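Local atomic coordinates of petrobactin-binding protein YclQ (Bacillus subtilis subsp. subtilis str. 168, PDB entry 3GFV), a protein that captures petrobactin, iron-free or ferric, for the YclNOPQ ABC transporter that imports this siderophore into the cell. Residues 135-140 / 151-156. Numbering follows the deposited sequence.
Sequences DAETIG and DELANI
Leu153 reaches from helix 146-170 toward helix 128-142 and touches it at Ala136 and Glu137. Its CB points at the neighbouring helix but stays 5.9 Å from Ala136 CB, so the touching falls to the fork beyond it. CG lies nearer, 4.4 Å from the same methyl, and there the side chain divides. CD2 takes the Ala136 side, packing against its CB at 4.0 Å. CD1 is the shared branch, 4.2 Å from Ala136 CB. Roughly at right angles to that line, the same CD1 meets Glu137 CG at 3.9 Å and Glu137 OE2 at 4.0 Å. With CD1 anti to CA (chi2 176°), this methyl continues the leucine chain outward to Glu137, while CD2 branches aside onto Ala136. Consecutive in sequence and linked by a three-residue turn, the two helices form a hairpin and run here in roughly opposite directions. In this periplasmic binding protein fold, helix 146-170 is the long connection that leaves the lobe of the five-stranded parallel sheet and leads to the second lobe; the contact lies near its beginning. Glu137 supplies the outer edge. Its chain is extended beyond CG (chi2 173°) and crosses Leu153 at about a right angle. CG and the carboxylate OE2 both rest on the CD1 methyl in van der Waals contact, while the residue as a whole remains exposed. Ala136, by contrast, is buried, and its small side chain is consistent with the 8.1 Å between Ala136 CA and Leu153 CA, the nearest CA pair of the two segments. Phe132 and Lys133, a turn earlier on helix 128-142, also touch Leu153, while Ile139 turns to helix 42-50 and Ile156 packs on Leu281, Met284 and Thr285 of helix 281-296.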
loop_
_atom_site.group_PDB
_atom_site.type_symbol
_atom_site.label_atom_id
_atom_site.label_comp_id
_atom_site.label_asym_id
_atom_site.label_seq_id
_atom_site.Cartn_x
_atom_site.Cartn_y
_atom_site.Cartn_z
ATOM N N ASP A 135 2.343 -9.331 8.851
ATOM C CA ASP A 135 3.417 -9.194 7.859
ATOM C C ASP A 135 4.651 -8.590 8.501
ATOM O O ASP A 135 5.765 -9.097 8.304
ATOM C CB ASP A 135 2.979 -8.287 6.703
ATOM C CG ASP A 135 1.977 -8.965 5.779
ATOM O OD1 ASP A 135 1.704 -10.178 5.975
ATOM O OD2 ASP A 135 1.456 -8.275 4.863
ATOM N N ALA A 136 4.456 -7.484 9.230
ATOM C CA ALA A 136 5.565 -6.809 9.909
ATOM C C ALA A 136 6.246 -7.746 10.903
ATOM O O ALA A 136 7.479 -7.851 10.958
ATOM C CB ALA A 136 5.060 -5.521 10.632
ATOM N N GLU A 137 5.444 -8.426 11.708
ATOM C CA GLU A 137 6.001 -9.337 12.713
ATOM C C GLU A 137 6.809 -10.470 12.095
ATOM O O GLU A 137 7.800 -10.946 12.693
ATOM C CB GLU A 137 4.901 -9.883 13.615
ATOM C CG GLU A 137 4.309 -8.804 14.495
ATOM C CD GLU A 137 3.107 -9.269 15.279
ATOM O OE1 GLU A 137 2.530 -10.320 14.922
ATOM O OE2 GLU A 137 2.739 -8.574 16.251
ATOM N N THR A 138 6.380 -10.911 10.918
ATOM C CA THR A 138 7.100 -11.969 10.190
ATOM C C THR A 138 8.482 -11.475 9.797
ATOM O O THR A 138 9.483 -12.173 9.970
ATOM C CB THR A 138 6.297 -12.444 8.944
ATOM O OG1 THR A 138 5.244 -13.322 9.372
ATOM C CG2 THR A 138 7.191 -13.182 7.941
ATOM N N ILE A 139 8.542 -10.264 9.258
ATOM C CA ILE A 139 9.834 -9.668 8.933
ATOM C C ILE A 139 10.704 -9.528 10.188
ATOM O O ILE A 139 11.893 -9.855 10.181
ATOM C CB ILE A 139 9.655 -8.330 8.189
ATOM C CG1 ILE A 139 9.040 -8.608 6.814
ATOM C CG2 ILE A 139 10.982 -7.615 8.045
ATOM C CD1 ILE A 139 8.707 -7.357 5.998
ATOM N N GLY A 140 10.102 -9.068 11.279
ATOM C CA GLY A 140 10.820 -9.002 12.544
ATOM C C GLY A 140 11.440 -10.324 12.960
ATOM O O GLY A 140 12.593 -10.380 13.414
ATOM N N ASP A 151 7.672 -2.170 18.736
ATOM C CA ASP A 151 7.644 -0.760 19.088
ATOM C C ASP A 151 7.092 0.102 17.950
ATOM O O ASP A 151 6.313 1.035 18.180
ATOM C CB ASP A 151 9.044 -0.290 19.480
ATOM C CG ASP A 151 9.521 -0.903 20.786
ATOM O OD1 ASP A 151 8.669 -1.352 21.593
ATOM O OD2 ASP A 151 10.755 -0.945 21.006
ATOM N N GLU A 152 7.497 -0.202 16.722
ATOM C CA GLU A 152 6.997 0.530 15.570
ATOM C C GLU A 152 5.499 0.302 15.376
ATOM O O GLU A 152 4.770 1.224 15.038
ATOM C CB GLU A 152 7.764 0.131 14.302
ATOM C CG GLU A 152 9.237 0.543 14.326
ATOM C CD GLU A 152 9.412 2.046 14.490
ATOM O OE1 GLU A 152 8.689 2.807 13.811
ATOM O OE2 GLU A 152 10.273 2.467 15.292
ATOM N N LEU A 153 5.041 -0.927 15.592
ATOM C CA LEU A 153 3.613 -1.208 15.459
ATOM C C LEU A 153 2.850 -0.438 16.541
ATOM O O LEU A 153 1.766 0.103 16.275
ATOM C CB LEU A 153 3.342 -2.714 15.565
ATOM C CG LEU A 153 3.771 -3.507 14.322
ATOM C CD1 LEU A 153 3.574 -5.010 14.525
ATOM C CD2 LEU A 153 3.032 -3.030 13.066
ATOM N N ALA A 154 3.406 -0.389 17.751
ATOM C CA ALA A 154 2.779 0.382 18.814
ATOM C C ALA A 154 2.629 1.860 18.462
ATOM O O ALA A 154 1.570 2.458 18.703
ATOM C CB ALA A 154 3.543 0.204 20.168
ATOM N N ASN A 155 3.673 2.458 17.895
ATOM C CA ASN A 155 3.605 3.859 17.481
ATOM C C ASN A 155 2.562 4.066 16.399
ATOM O O ASN A 155 1.834 5.056 16.411
ATOM C CB ASN A 155 4.946 4.353 16.948
ATOM C CG ASN A 155 6.002 4.417 18.010
ATOM O OD1 ASN A 155 5.702 4.534 19.209
ATOM N ND2 ASN A 155 7.264 4.342 17.586
ATOM N N ILE A 156 2.511 3.139 15.449
ATOM C CA ILE A 156 1.499 3.196 14.406
ATOM C C ILE A 156 0.074 3.088 14.992
ATOM O O ILE A 156 -0.825 3.847 14.606
ATOM C CB ILE A 156 1.793 2.140 13.336
ATOM C CG1 ILE A 156 2.966 2.631 12.489
ATOM C CG2 ILE A 156 0.555 1.877 12.469
ATOM C CD1 ILE A 156 3.537 1.578 11.540
#